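Ulp1-like SUMO protease (Chaetomium thermophilum, PDB 6DG4) probably removes SUMO from conjugates and precursors as a cysteine protease of the C48 family, the chain here being its C-terminal catalytic domain. Local coordinates at residues V64-I69 with L129-E134; A141-G146 with E171-V176; R164-L169 with W186-F191. All coordinates share one frame; numbering follows the deposited sequence.

Contact 1 of 3, residues V64-I69 with L129-E134; sequences VIIGAI and LIPICE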
ATOM      1  N   VAL A  64      -4.763  -0.286 -10.106  0.59 10.41           N
ATOM      2  CA  VAL A  64      -5.143  -1.240  -9.072  0.59  9.64           C
ATOM      3  C   VAL A  64      -4.303  -1.031  -7.820  0.59  9.53           C
ATOM      4  O   VAL A  64      -4.833  -0.941  -6.705  0.59  9.58           O
ATOM      5  CB  VAL A  64      -5.011  -2.672  -9.627  0.59 10.79           C
ATOM      6  CG1 VAL A  64      -5.005  -3.689  -8.506  0.59 10.61           C
ATOM      7  CG2 VAL A  64      -6.133  -2.961 -10.616  0.59 11.58           C
ATOM      8  N   ILE A  65      -2.981  -0.936  -7.986  1.00  8.97           N
ATOM      9  CA  ILE A  65      -2.076  -0.858  -6.839  1.00  9.70           C
ATOM     10  C   ILE A  65      -2.345   0.402  -6.026  1.00  9.12           C
ATOM     11  O   ILE A  65      -2.507   0.348  -4.800  1.00  9.40           O
ATOM     12  CB  ILE A  65      -0.607  -0.945  -7.295  1.00 10.41           C
ATOM     13  CG1 ILE A  65      -0.315  -2.348  -7.838  1.00 12.03           C
ATOM     14  CG2 ILE A  65       0.323  -0.616  -6.138  1.00 12.26           C
ATOM     15  CD1 ILE A  65       0.959  -2.456  -8.636  1.00 13.89           C
ATOM     16  N   ILE A  66      -2.384   1.554  -6.693  1.00  8.85           N
ATOM     17  CA  ILE A  66      -2.628   2.803  -5.983  1.00  9.53           C
ATOM     18  C   ILE A  66      -4.043   2.826  -5.424  1.00  9.01           C
ATOM     19  O   ILE A  66      -4.273   3.288  -4.300  1.00  9.99           O
ATOM     20  CB  ILE A  66      -2.340   4.002  -6.905  1.00 10.34           C
ATOM     21  CG1 ILE A  66      -0.902   3.941  -7.443  1.00 12.08           C
ATOM     22  CG2 ILE A  66      -2.627   5.312  -6.179  1.00 12.64           C
ATOM     23  CD1 ILE A  66       0.175   3.817  -6.395  1.00 13.05           C
ATOM     24  N   GLY A  67      -5.014   2.324  -6.188  1.00  9.60           N
ATOM     25  CA  GLY A  67      -6.376   2.271  -5.685  1.00  9.02           C
ATOM     26  C   GLY A  67      -6.475   1.482  -4.396  1.00  8.97           C
ATOM     27  O   GLY A  67      -7.086   1.925  -3.420  1.00  9.16           O
ATOM     28  N   ALA A  68      -5.859   0.300  -4.372  1.00  8.25           N
ATOM     29  CA  ALA A  68      -5.930  -0.540  -3.186  1.00  8.65           C
ATOM     30  C   ALA A  68      -5.253   0.122  -1.997  1.00  7.60           C
ATOM     31  O   ALA A  68      -5.787   0.109  -0.883  1.00  9.20           O
ATOM     32  CB  ALA A  68      -5.279  -1.890  -3.472  1.00 10.19           C
ATOM     33  N   ILE A  69      -4.075   0.705  -2.211  1.00  8.73           N
ATOM     34  CA  ILE A  69      -3.329   1.283  -1.100  1.00  9.58           C
ATOM     35  C   ILE A  69      -4.035   2.518  -0.551  1.00  9.53           C
ATOM     36  O   ILE A  69      -4.052   2.739   0.666  1.00 10.39           O
ATOM     37  CB  ILE A  69      -1.866   1.526  -1.511  1.00 11.56           C
ATOM     38  CG1 ILE A  69      -1.189   0.167  -1.745  1.00 12.43           C
ATOM     39  CG2 ILE A  69      -1.140   2.298  -0.452  1.00 13.78           C
ATOM     40  CD1 ILE A  69       0.184   0.232  -2.375  1.00 16.43           C
ATOM     41  N   LEU A 129       2.678   5.331   3.335  1.00  9.06           N
ATOM     42  CA  LEU A 129       2.844   4.247   2.374  1.00  9.80           C
ATOM     43  C   LEU A 129       3.286   4.822   1.032  1.00  9.02           C
ATOM     44  O   LEU A 129       2.569   5.632   0.434  1.00  9.76           O
ATOM     45  CB  LEU A 129       1.517   3.502   2.210  1.00  9.72           C
ATOM     46  CG  LEU A 129       0.927   2.871   3.478  1.00  9.48           C
ATOM     47  CD1 LEU A 129      -0.492   2.376   3.201  1.00 11.23           C
ATOM     48  CD2 LEU A 129       1.798   1.726   3.987  1.00 11.37           C
ATOM     49  N   ILE A 130       4.456   4.407   0.562  1.00  9.99           N
ATOM     50  CA  ILE A 130       5.038   4.907  -0.676  1.00  9.69           C
ATOM     51  C   ILE A 130       5.273   3.723  -1.605  1.00  9.64           C
ATOM     52  O   ILE A 130       6.221   2.957  -1.429  1.00  9.58           O
ATOM     53  CB  ILE A 130       6.350   5.674  -0.414  1.00 11.42           C
ATOM     54  CG1 ILE A 130       6.092   6.887   0.481  1.00 14.57           C
ATOM     55  CG2 ILE A 130       6.991   6.100  -1.731  1.00 12.95           C
ATOM     56  CD1 ILE A 130       7.360   7.515   1.037  1.00 14.84           C
ATOM     57  N   PRO A 131       4.406   3.524  -2.600  1.00 10.10           N
ATOM     58  CA  PRO A 131       4.640   2.451  -3.575  1.00  9.99           C
ATOM     59  C   PRO A 131       5.757   2.845  -4.530  1.00 10.21           C
ATOM     60  O   PRO A 131       5.775   3.957  -5.060  1.00 13.77           O
ATOM     61  CB  PRO A 131       3.299   2.324  -4.312  1.00 12.76           C
ATOM     62  CG  PRO A 131       2.357   3.276  -3.665  1.00 18.09           C
ATOM     63  CD  PRO A 131       3.173   4.271  -2.893  1.00 12.51           C
ATOM     64  N   ILE A 132       6.685   1.918  -4.752  1.00  9.52           N
ATOM     65  CA  ILE A 132       7.879   2.162  -5.551  1.00 10.20           C
ATOM     66  C   ILE A 132       7.904   1.157  -6.689  1.00  9.96           C
ATOM     67  O   ILE A 132       7.824  -0.053  -6.453  1.00 11.79           O
ATOM     68  CB  ILE A 132       9.155   2.018  -4.700  1.00 11.13           C
ATOM     69  CG1 ILE A 132       9.216   3.125  -3.646  1.00 12.13           C
ATOM     70  CG2 ILE A 132      10.393   2.032  -5.589  1.00 13.16           C
ATOM     71  CD1 ILE A 132      10.385   3.012  -2.682  1.00 13.35           C
ATOM     72  N   CYS A 133       8.038   1.649  -7.915  1.00 10.39           N
ATOM     73  CA  CYS A 133       8.191   0.777  -9.071  1.00 11.18           C
ATOM     74  C   CYS A 133       9.489   1.127  -9.785  1.00 11.76           C
ATOM     75  O   CYS A 133       9.629   2.231 -10.319  1.00 13.79           O
ATOM     76  CB  CYS A 133       7.007   0.922 -10.021  1.00 12.52           C
ATOM     77  SG  CYS A 133       6.978  -0.369 -11.285  1.00 16.85           S
ATOM     78  N   GLU A 134      10.437   0.192  -9.787  1.00 11.49           N
ATOM     79  CA  GLU A 134      11.684   0.335 -10.526  1.00 11.06           C
ATOM     80  C   GLU A 134      11.909  -0.920 -11.353  1.00 11.79           C
ATOM     81  O   GLU A 134      11.825  -2.035 -10.829  1.00 12.48           O
ATOM     82  CB  GLU A 134      12.864   0.545  -9.578  1.00 14.11           C
ATOM     83  CG  GLU A 134      12.767   1.837  -8.794  1.00 15.23           C
ATOM     84  CD  GLU A 134      13.978   2.105  -7.936  1.00 17.54           C
ATOM     85  OE1 GLU A 134      14.697   1.138  -7.601  1.00 19.13           O
ATOM     86  OE2 GLU A 134      14.202   3.291  -7.605  1.00 17.70           O
TER
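Pro131 and Ile69 give up the most surface here, with Leu129 next: a buried, wholly hydrocarbon seam between a helix and a central strand. The two segments run nearly antiparallel, their axes at 169° and 10.0 Å apart, a spacing that branched side chains can bridge. Ile69 does so with both of its branches. Its CG2 lies anti to the backbone N while CG1 lies anti to the carbonyl carbon (chi1 -67°), so the two arms diverge toward different partners. CG2 meets Leu129 CD1 at 3.7 Å, the two side chains crossing obliquely, and also rests against Leu129 CB. The longer arm slides past the proline ring in the opposite direction and brings Ile69 CD1 to 4.0 Å from Pro131 CG.

One turn earlier, Ile66 reaches the same ring at about a right angle. Its CA–CB bond does not aim at the strand, yet the bent end of the chain (chi2 -54°) carries Ile66 CD1 to 3.5 Å from Pro131 CG. The ring's outer corner is therefore touched by methyls from two successive helical turns. Compact, rigid proline suits this place: because residues alternate along a strand, Ile130 and Ile132 bond to strand 137-144, while the missing N-H belongs to the other edge, where Leu129 bonds to Thr90 and Phe92.

Helix 62-80 thus covers one face of the mixed sheet. Trp138 of strand 137-144 touches both Ile65 and Pro131, strand 89-91 borders the other end through Ala91 and Cys89, and Ile130 and Ile132 turn to the opposite face, toward helix 96-103.

Contact 2 of 3, residues A141-G146 with E171-V176; sequences AVIRPG and ELVKFV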
ATOM      1  N   ALA A 141       7.811   1.301   0.312  1.00  8.87           N
ATOM      2  CA  ALA A 141       8.480   2.049   1.364  1.00  9.48           C
ATOM      3  C   ALA A 141       7.437   2.444   2.401  1.00  9.63           C
ATOM      4  O   ALA A 141       6.301   2.784   2.060  1.00  9.76           O
ATOM      5  CB  ALA A 141       9.174   3.288   0.801  1.00 12.06           C
ATOM      6  N   VAL A 142       7.828   2.381   3.668  1.00 10.14           N
ATOM      7  CA  VAL A 142       6.942   2.707   4.777  1.00  9.43           C
ATOM      8  C   VAL A 142       7.718   3.600   5.729  1.00  9.55           C
ATOM      9  O   VAL A 142       8.768   3.203   6.246  1.00 11.89           O
ATOM     10  CB  VAL A 142       6.440   1.451   5.509  1.00 10.39           C
ATOM     11  CG1 VAL A 142       5.456   1.829   6.620  1.00 11.94           C
ATOM     12  CG2 VAL A 142       5.791   0.485   4.533  1.00 11.69           C
ATOM     13  N   ILE A 143       7.215   4.800   5.954  1.00  9.26           N
ATOM     14  CA  ILE A 143       7.743   5.673   6.989  1.00  9.51           C
ATOM     15  C   ILE A 143       6.763   5.627   8.151  1.00  9.30           C
ATOM     16  O   ILE A 143       5.543   5.714   7.951  1.00  9.77           O
ATOM     17  CB  ILE A 143       7.939   7.106   6.468  1.00 10.10           C
ATOM     18  CG1 ILE A 143       8.892   7.111   5.268  1.00 10.68           C
ATOM     19  CG2 ILE A 143       8.468   8.003   7.581  1.00 10.37           C
ATOM     20  CD1 ILE A 143       8.978   8.458   4.545  1.00 11.56           C
ATOM     21  N   ARG A 144       7.288   5.458   9.361  1.00  9.93           N
ATOM     22  CA  ARG A 144       6.474   5.391  10.575  1.00  9.81           C
ATOM     23  C   ARG A 144       6.927   6.533  11.473  1.00 10.63           C
ATOM     24  O   ARG A 144       7.835   6.364  12.303  1.00 10.31           O
ATOM     25  CB  ARG A 144       6.611   4.028  11.242  1.00 10.56           C
ATOM     26  CG  ARG A 144       6.209   2.875  10.325  1.00 11.37           C
ATOM     27  CD  ARG A 144       6.478   1.533  10.968  1.00 12.87           C
ATOM     28  NE  ARG A 144       5.332   1.063  11.729  1.00 12.92           N
ATOM     29  CZ  ARG A 144       5.369   0.088  12.628  1.00 13.30           C
ATOM     30  NH1 ARG A 144       6.522  -0.487  12.943  1.00 15.23           N
ATOM     31  NH2 ARG A 144       4.244  -0.296  13.221  1.00 16.18           N
ATOM     32  N   PRO A 145       6.340   7.725  11.325  1.00  9.73           N
ATOM     33  CA  PRO A 145       6.894   8.896  12.027  1.00  9.13           C
ATOM     34  C   PRO A 145       6.866   8.799  13.540  1.00  9.69           C
ATOM     35  O   PRO A 145       7.802   9.277  14.191  1.00 10.82           O
ATOM     36  CB  PRO A 145       6.032  10.052  11.497  1.00  9.40           C
ATOM     37  CG  PRO A 145       5.635   9.586  10.115  1.00  9.98           C
ATOM     38  CD  PRO A 145       5.336   8.123  10.320  1.00 10.40           C
ATOM     39  N   GLY A 146       5.818   8.222  14.129  1.00 10.80           N
ATOM     40  CA  GLY A 146       5.786   8.084  15.576  1.00 11.89           C
ATOM     41  C   GLY A 146       6.895   7.198  16.101  1.00 10.87           C
ATOM     42  O   GLY A 146       7.334   7.352  17.245  1.00 11.75           O
ATOM     43  N   GLU A 171      16.418  11.199   3.626  1.00 11.18           N
ATOM     44  CA  GLU A 171      16.565  12.538   3.060  1.00 12.26           C
ATOM     45  C   GLU A 171      15.214  13.241   2.978  1.00 10.48           C
ATOM     46  O   GLU A 171      15.106  14.439   3.272  1.00 11.73           O
ATOM     47  CB  GLU A 171      17.226  12.452   1.683  1.00 15.14           C
ATOM     48  CG  GLU A 171      18.696  12.039   1.739  1.00 22.30           C
ATOM     49  CD  GLU A 171      19.282  11.673   0.379  1.00 30.58           C
ATOM     50  OE1 GLU A 171      18.532  11.629  -0.624  1.00 32.76           O
ATOM     51  OE2 GLU A 171      20.506  11.420   0.317  1.00 33.40           O
ATOM     52  N   LEU A 172      14.168  12.503   2.600  1.00 10.77           N
ATOM     53  CA  LEU A 172      12.827  13.074   2.541  1.00 11.70           C
ATOM     54  C   LEU A 172      12.358  13.507   3.924  1.00 10.43           C
ATOM     55  O   LEU A 172      11.806  14.601   4.090  1.00 11.60           O
ATOM     56  CB  LEU A 172      11.864  12.046   1.942  1.00 11.62           C
ATOM     57  CG  LEU A 172      10.381  12.417   1.911  1.00 11.84           C
ATOM     58  CD1 LEU A 172      10.140  13.624   1.020  1.00 15.05           C
ATOM     59  CD2 LEU A 172       9.565  11.228   1.430  1.00 12.80           C
ATOM     60  N   VAL A 173      12.551  12.648   4.926  1.00  9.52           N
ATOM     61  CA  VAL A 173      12.153  12.978   6.293  1.00  9.11           C
ATOM     62  C   VAL A 173      12.859  14.245   6.762  1.00  9.36           C
ATOM     63  O   VAL A 173      12.237  15.148   7.335  1.00  9.75           O
ATOM     64  CB  VAL A 173      12.422  11.782   7.227  1.00  9.86           C
ATOM     65  CG1 VAL A 173      12.193  12.164   8.677  1.00 11.93           C
ATOM     66  CG2 VAL A 173      11.538  10.587   6.850  1.00 11.38           C
ATOM     67  N   LYS A 174      14.175  14.322   6.533  1.00  9.84           N
ATOM     68  CA  LYS A 174      14.945  15.498   6.929  1.00 10.67           C
ATOM     69  C   LYS A 174      14.423  16.749   6.240  1.00 10.26           C
ATOM     70  O   LYS A 174      14.307  17.812   6.863  1.00 12.04           O
ATOM     71  CB  LYS A 174      16.414  15.270   6.584  1.00 13.03           C
ATOM     72  CG  LYS A 174      17.309  16.462   6.879  1.00 15.88           C
ATOM     73  CD  LYS A 174      18.752  16.078   6.722  1.00 20.67           C
ATOM     74  CE  LYS A 174      19.663  17.220   7.128  1.00 25.52           C
ATOM     75  NZ  LYS A 174      21.065  16.760   7.327  1.00 28.38           N
ATOM     76  N   PHE A 175      14.072  16.635   4.959  1.00 11.13           N
ATOM     77  CA  PHE A 175      13.557  17.791   4.240  1.00 12.41           C
ATOM     78  C   PHE A 175      12.263  18.298   4.864  1.00 12.58           C
ATOM     79  O   PHE A 175      12.075  19.511   5.016  1.00 14.22           O
ATOM     80  CB  PHE A 175      13.316  17.432   2.776  1.00 14.03           C
ATOM     81  CG  PHE A 175      12.654  18.528   2.006  1.00 20.43           C
ATOM     82  CD1 PHE A 175      13.403  19.553   1.472  1.00 24.00           C
ATOM     83  CD2 PHE A 175      11.280  18.550   1.843  1.00 22.98           C
ATOM     84  CE1 PHE A 175      12.794  20.580   0.767  1.00 24.39           C
ATOM     85  CE2 PHE A 175      10.666  19.572   1.150  1.00 24.60           C
ATOM     86  CZ  PHE A 175      11.424  20.591   0.618  1.00 23.90           C
ATOM     87  N   VAL A 176      11.346  17.393   5.201  1.00 12.22           N
ATOM     88  CA  VAL A 176      10.062  17.810   5.756  1.00 11.99           C
ATOM     89  C   VAL A 176      10.236  18.403   7.153  1.00 11.86           C
ATOM     90  O   VAL A 176       9.653  19.442   7.481  1.00 13.02           O
ATOM     91  CB  VAL A 176       9.067  16.636   5.762  1.00 13.50           C
ATOM     92  CG1 VAL A 176       7.790  17.040   6.473  1.00 15.44           C
ATOM     93  CG2 VAL A 176       8.762  16.181   4.337  1.00 15.44           C
TER
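Ile143 of strand 137-144 packs against Val173 and Leu172 of helix 163-177, part of the layer in which this helix lies over the mixed sheet of the Ulp1-type catalytic domain. The isoleucine contributes about half of the buried surface and points its CB at the helix. With CG1 anti to the carbonyl carbon (chi1 -58°) and the rest of the arm extended, its terminal methyl is pushed out from the sheet: Ile143 CD1 stands 4.0 Å from Val173 CG2, and the same CD1 is 4.2 Å from Leu172 CD2. The shorter branch shares the work, Ile143 CG2 lying 4.1 Å from Val173 CG2, so one valine methyl meets both arms as the two side chains pass in opposite directions.

Val173 divides its methyls between neighbours. CG2 faces the strand, whereas CG1 packs on Trp186, and Val150 of strand 149-153 touches both Ile143 and Val173. A beta-branched residue is at home in the strand, and the short valine probably suits the limited space between helix and strand, while the longer leucine reaches in from beside it.

All the touching groups are buried methyls at ordinary van der Waals separation, with no hydrogen bond between the segments. Cohesion here thus comes from excluding water and from shape, which probably helps to set how the helix lies on the sheet without demanding any exact bonding geometry.

Contact 3 of 3, residues R164-L169 with W186-F191; sequences RVKAKL and WQAVDF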
ATOM      1  N   ARG A 164      19.950   2.144  -0.757  1.00 14.52           N
ATOM      2  CA  ARG A 164      19.691   3.331  -1.564  1.00 13.99           C
ATOM      3  C   ARG A 164      18.311   3.909  -1.273  1.00 12.52           C
ATOM      4  O   ARG A 164      18.153   5.126  -1.119  1.00 13.67           O
ATOM      5  CB  ARG A 164      19.834   2.965  -3.038  1.00 16.80           C
ATOM      6  CG  ARG A 164      19.288   3.977  -3.996  1.00 19.67           C
ATOM      7  CD  ARG A 164      19.545   3.530  -5.420  1.00 22.37           C
ATOM      8  NE  ARG A 164      18.612   4.165  -6.336  1.00 26.46           N
ATOM      9  CZ  ARG A 164      17.411   3.682  -6.639  1.00 26.19           C
ATOM     10  NH1 ARG A 164      16.640   4.342  -7.487  1.00 29.01           N
ATOM     11  NH2 ARG A 164      16.988   2.540  -6.114  1.00 27.14           N
ATOM     12  N   VAL A 165      17.289   3.056  -1.208  1.00 12.19           N
ATOM     13  CA  VAL A 165      15.947   3.544  -0.910  1.00 11.16           C
ATOM     14  C   VAL A 165      15.885   4.100   0.506  1.00 10.34           C
ATOM     15  O   VAL A 165      15.320   5.174   0.742  1.00 10.66           O
ATOM     16  CB  VAL A 165      14.903   2.437  -1.134  1.00 11.09           C
ATOM     17  CG1 VAL A 165      13.536   2.890  -0.634  1.00 11.28           C
ATOM     18  CG2 VAL A 165      14.834   2.082  -2.607  1.00 12.89           C
ATOM     19  N   LYS A 166      16.451   3.371   1.473  1.00 10.89           N
ATOM     20  CA  LYS A 166      16.424   3.835   2.856  1.00 11.66           C
ATOM     21  C   LYS A 166      17.035   5.223   2.990  1.00 11.12           C
ATOM     22  O   LYS A 166      16.497   6.083   3.698  1.00 11.23           O
ATOM     23  CB  LYS A 166      17.182   2.861   3.752  1.00 13.00           C
ATOM     24  CG  LYS A 166      16.520   1.515   3.919  1.00 15.48           C
ATOM     25  CD  LYS A 166      17.531   0.528   4.499  1.00 18.99           C
ATOM     26  CE  LYS A 166      16.920  -0.811   4.783  1.00 21.80           C
ATOM     27  NZ  LYS A 166      17.951  -1.760   5.281  1.00 20.54           N
ATOM     28  N   ALA A 167      18.180   5.452   2.346  1.00 12.36           N
ATOM     29  CA  ALA A 167      18.815   6.762   2.426  1.00 12.59           C
ATOM     30  C   ALA A 167      17.934   7.848   1.817  1.00 12.13           C
ATOM     31  O   ALA A 167      17.861   8.966   2.343  1.00 12.84           O
ATOM     32  CB  ALA A 167      20.176   6.722   1.737  1.00 13.76           C
ATOM     33  N   LYS A 168      17.265   7.544   0.701  1.00 11.73           N
ATOM     34  CA  LYS A 168      16.375   8.524   0.086  1.00 11.50           C
ATOM     35  C   LYS A 168      15.181   8.827   0.979  1.00 10.20           C
ATOM     36  O   LYS A 168      14.717   9.972   1.041  1.00 10.78           O
ATOM     37  CB  LYS A 168      15.924   8.028  -1.285  1.00 11.98           C
ATOM     38  CG  LYS A 168      17.039   8.115  -2.316  1.00 15.15           C
ATOM     39  CD  LYS A 168      16.615   7.585  -3.663  1.00 18.58           C
ATOM     40  CE  LYS A 168      17.783   7.603  -4.633  1.00 23.08           C
ATOM     41  NZ  LYS A 168      18.291   8.978  -4.869  1.00 26.68           N
ATOM     42  N   LEU A 169      14.670   7.816   1.679  1.00  9.92           N
ATOM     43  CA  LEU A 169      13.581   8.057   2.615  1.00  9.35           C
ATOM     44  C   LEU A 169      14.022   8.978   3.749  1.00  9.33           C
ATOM     45  O   LEU A 169      13.273   9.875   4.151  1.00 10.40           O
ATOM     46  CB  LEU A 169      13.065   6.729   3.160  1.00  9.91           C
ATOM     47  CG  LEU A 169      12.433   5.781   2.136  1.00 11.48           C
ATOM     48  CD1 LEU A 169      12.046   4.473   2.810  1.00 11.40           C
ATOM     49  CD2 LEU A 169      11.235   6.422   1.455  1.00 12.00           C
ATOM     50  N   TRP A 186      16.402   8.747  14.388  1.00 10.37           N
ATOM     51  CA  TRP A 186      15.780   8.042  13.278  1.00 10.97           C
ATOM     52  C   TRP A 186      16.627   6.835  12.894  1.00 11.78           C
ATOM     53  O   TRP A 186      17.849   6.833  13.058  1.00 14.44           O
ATOM     54  CB  TRP A 186      15.636   8.971  12.064  1.00 10.16           C
ATOM     55  CG  TRP A 186      14.460   9.888  12.190  1.00 10.54           C
ATOM     56  CD1 TRP A 186      14.403  11.065  12.882  1.00 10.68           C
ATOM     57  CD2 TRP A 186      13.155   9.681  11.642  1.00  9.14           C
ATOM     58  NE1 TRP A 186      13.144  11.611  12.785  1.00 10.52           N
ATOM     59  CE2 TRP A 186      12.358  10.774  12.035  1.00  9.87           C
ATOM     60  CE3 TRP A 186      12.586   8.680  10.847  1.00 10.17           C
ATOM     61  CZ2 TRP A 186      11.022  10.889  11.662  1.00  9.81           C
ATOM     62  CZ3 TRP A 186      11.265   8.798  10.479  1.00 10.34           C
ATOM     63  CH2 TRP A 186      10.493   9.888  10.891  1.00  9.69           C
ATOM     64  N   GLN A 187      15.966   5.798  12.389  1.00 12.10           N
ATOM     65  CA  GLN A 187      16.696   4.653  11.881  1.00 14.22           C
ATOM     66  C   GLN A 187      15.913   3.969  10.776  1.00 12.10           C
ATOM     67  O   GLN A 187      14.687   4.077  10.684  1.00 12.68           O
ATOM     68  CB  GLN A 187      17.019   3.621  12.961  1.00 20.40           C
ATOM     69  CG  GLN A 187      15.824   3.033  13.640  1.00 24.78           C
ATOM     70  CD  GLN A 187      16.213   2.283  14.899  1.00 31.39           C
ATOM     71  OE1 GLN A 187      16.775   1.188  14.836  1.00 33.29           O
ATOM     72  NE2 GLN A 187      15.932   2.878  16.054  1.00 34.22           N
ATOM     73  N   ALA A 188      16.654   3.270   9.932  1.00 13.44           N
ATOM     74  CA  ALA A 188      16.074   2.377   8.949  1.00 13.14           C
ATOM     75  C   ALA A 188      15.919   1.007   9.595  1.00 15.24           C
ATOM     76  O   ALA A 188      16.847   0.509  10.240  1.00 19.74           O
ATOM     77  CB  ALA A 188      16.978   2.291   7.722  1.00 16.46           C
ATOM     78  N   VAL A 189      14.738   0.416   9.444  1.00 13.94           N
ATOM     79  CA  VAL A 189      14.414  -0.867  10.051  1.00 15.24           C
ATOM     80  C   VAL A 189      13.927  -1.800   8.953  1.00 12.63           C
ATOM     81  O   VAL A 189      13.061  -1.426   8.155  1.00 13.43           O
ATOM     82  CB  VAL A 189      13.327  -0.724  11.133  1.00 19.95           C
ATOM     83  CG1 VAL A 189      12.843  -2.092  11.603  1.00 22.73           C
ATOM     84  CG2 VAL A 189      13.849   0.105  12.304  1.00 21.72           C
ATOM     85  N   ASP A 190      14.483  -3.007   8.916  1.00 12.65           N
ATOM     86  CA  ASP A 190      14.005  -4.046   8.019  1.00 13.35           C
ATOM     87  C   ASP A 190      12.962  -4.900   8.727  1.00 14.69           C
ATOM     88  O   ASP A 190      13.088  -5.203   9.919  1.00 17.24           O
ATOM     89  CB  ASP A 190      15.149  -4.953   7.565  1.00 15.22           C
ATOM     90  CG  ASP A 190      16.021  -4.322   6.496  1.00 17.69           C
ATOM     91  OD1 ASP A 190      15.509  -3.635   5.589  1.00 17.65           O
ATOM     92  OD2 ASP A 190      17.242  -4.538   6.555  1.00 24.41           O
ATOM     93  N   PHE A 191      11.931  -5.278   7.984  1.00 13.10           N
ATOM     94  CA  PHE A 191      10.926  -6.222   8.440  1.00 14.35           C
ATOM     95  C   PHE A 191      10.998  -7.476   7.584  1.00 13.52           C
ATOM     96  O   PHE A 191      11.109  -7.394   6.359  1.00 16.21           O
ATOM     97  CB  PHE A 191       9.515  -5.632   8.324  1.00 16.10           C
ATOM     98  CG  PHE A 191       9.265  -4.493   9.260  1.00 18.14           C
ATOM     99  CD1 PHE A 191       8.951  -4.734  10.583  1.00 21.43           C
ATOM    100  CD2 PHE A 191       9.344  -3.185   8.821  1.00 19.20           C
ATOM    101  CE1 PHE A 191       8.725  -3.694  11.456  1.00 23.05           C
ATOM    102  CE2 PHE A 191       9.121  -2.133   9.693  1.00 21.03           C
ATOM    103  CZ  PHE A 191       8.815  -2.389  11.012  1.00 21.69           C
TER
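Helix 163-177 passes the short strand 187-188 with Lys166 and Ala188 as the nearest backbone pair, their CA atoms 6.3 Å apart, a closeness allowed by the small alanine. Lys166 alone supplies the helix's side of the contact. Its CG lies anti to the carbonyl carbon (chi1 -68°) and the chain beyond is extended, so its methylenes run across the alanine methyl before the amine arrives at the aspartate. Lys166 CD is 3.7 Å from Ala188 CB, with CB and CG only slightly farther from that methyl.

At the end of the chain Lys166 NZ forms a salt bridge with the carboxylate of Asp190, the two side chains crossing at about a right angle. NZ lies 3.1 Å from Asp190 OD1 and equally far from OD2, tilted out of the carboxylate plane above the gap between the oxygens; consistent with this, both hydrogen bonds are weak, and charge probably does most of the holding. Each partner is also engaged outside the pair: Lys166 NZ makes a salt bridge to Glu163, its strongest polar partner, and Asp190 OD1 accepts a bond from the backbone N of Gly161. Were Lys166 an alanine, Asp190 would probably keep its bond from Gly161 but lose its charged mate, as would Glu163, and the stem over Ala188 would be gone.

The contact ties helix to following strand within the beta-alpha-beta unit 149-153, 163-177, 187-188. Lysine suits this place at the edge of the sheet because its aliphatic stem can pack while its amine, paired with two carboxylates, is likely to stay protonated.

In the fold
Contact 1 lies near the centre of the chain, whereas the centres of contacts 2 and 3 lie about 16 and 17 Å from the chain's centre. All three reach the same mixed sheet. Contact 1 packs helix 62-80 on one face; contacts 2 and 3 both use helix 163-177 on the other, an earlier turn meeting the outermost strand 187-188 and a later one, two turns on, strand 137-144. Contacts 1 and 2 are buried and purely apolar; contact 3, at the sheet's margin, adds charge to packing. Their segments also join directly: Ile130 and Ala141 both pack on Leu169, Arg144 lies against Phe191, and Glu134 bridges to Arg164 between contacts 1 and 3.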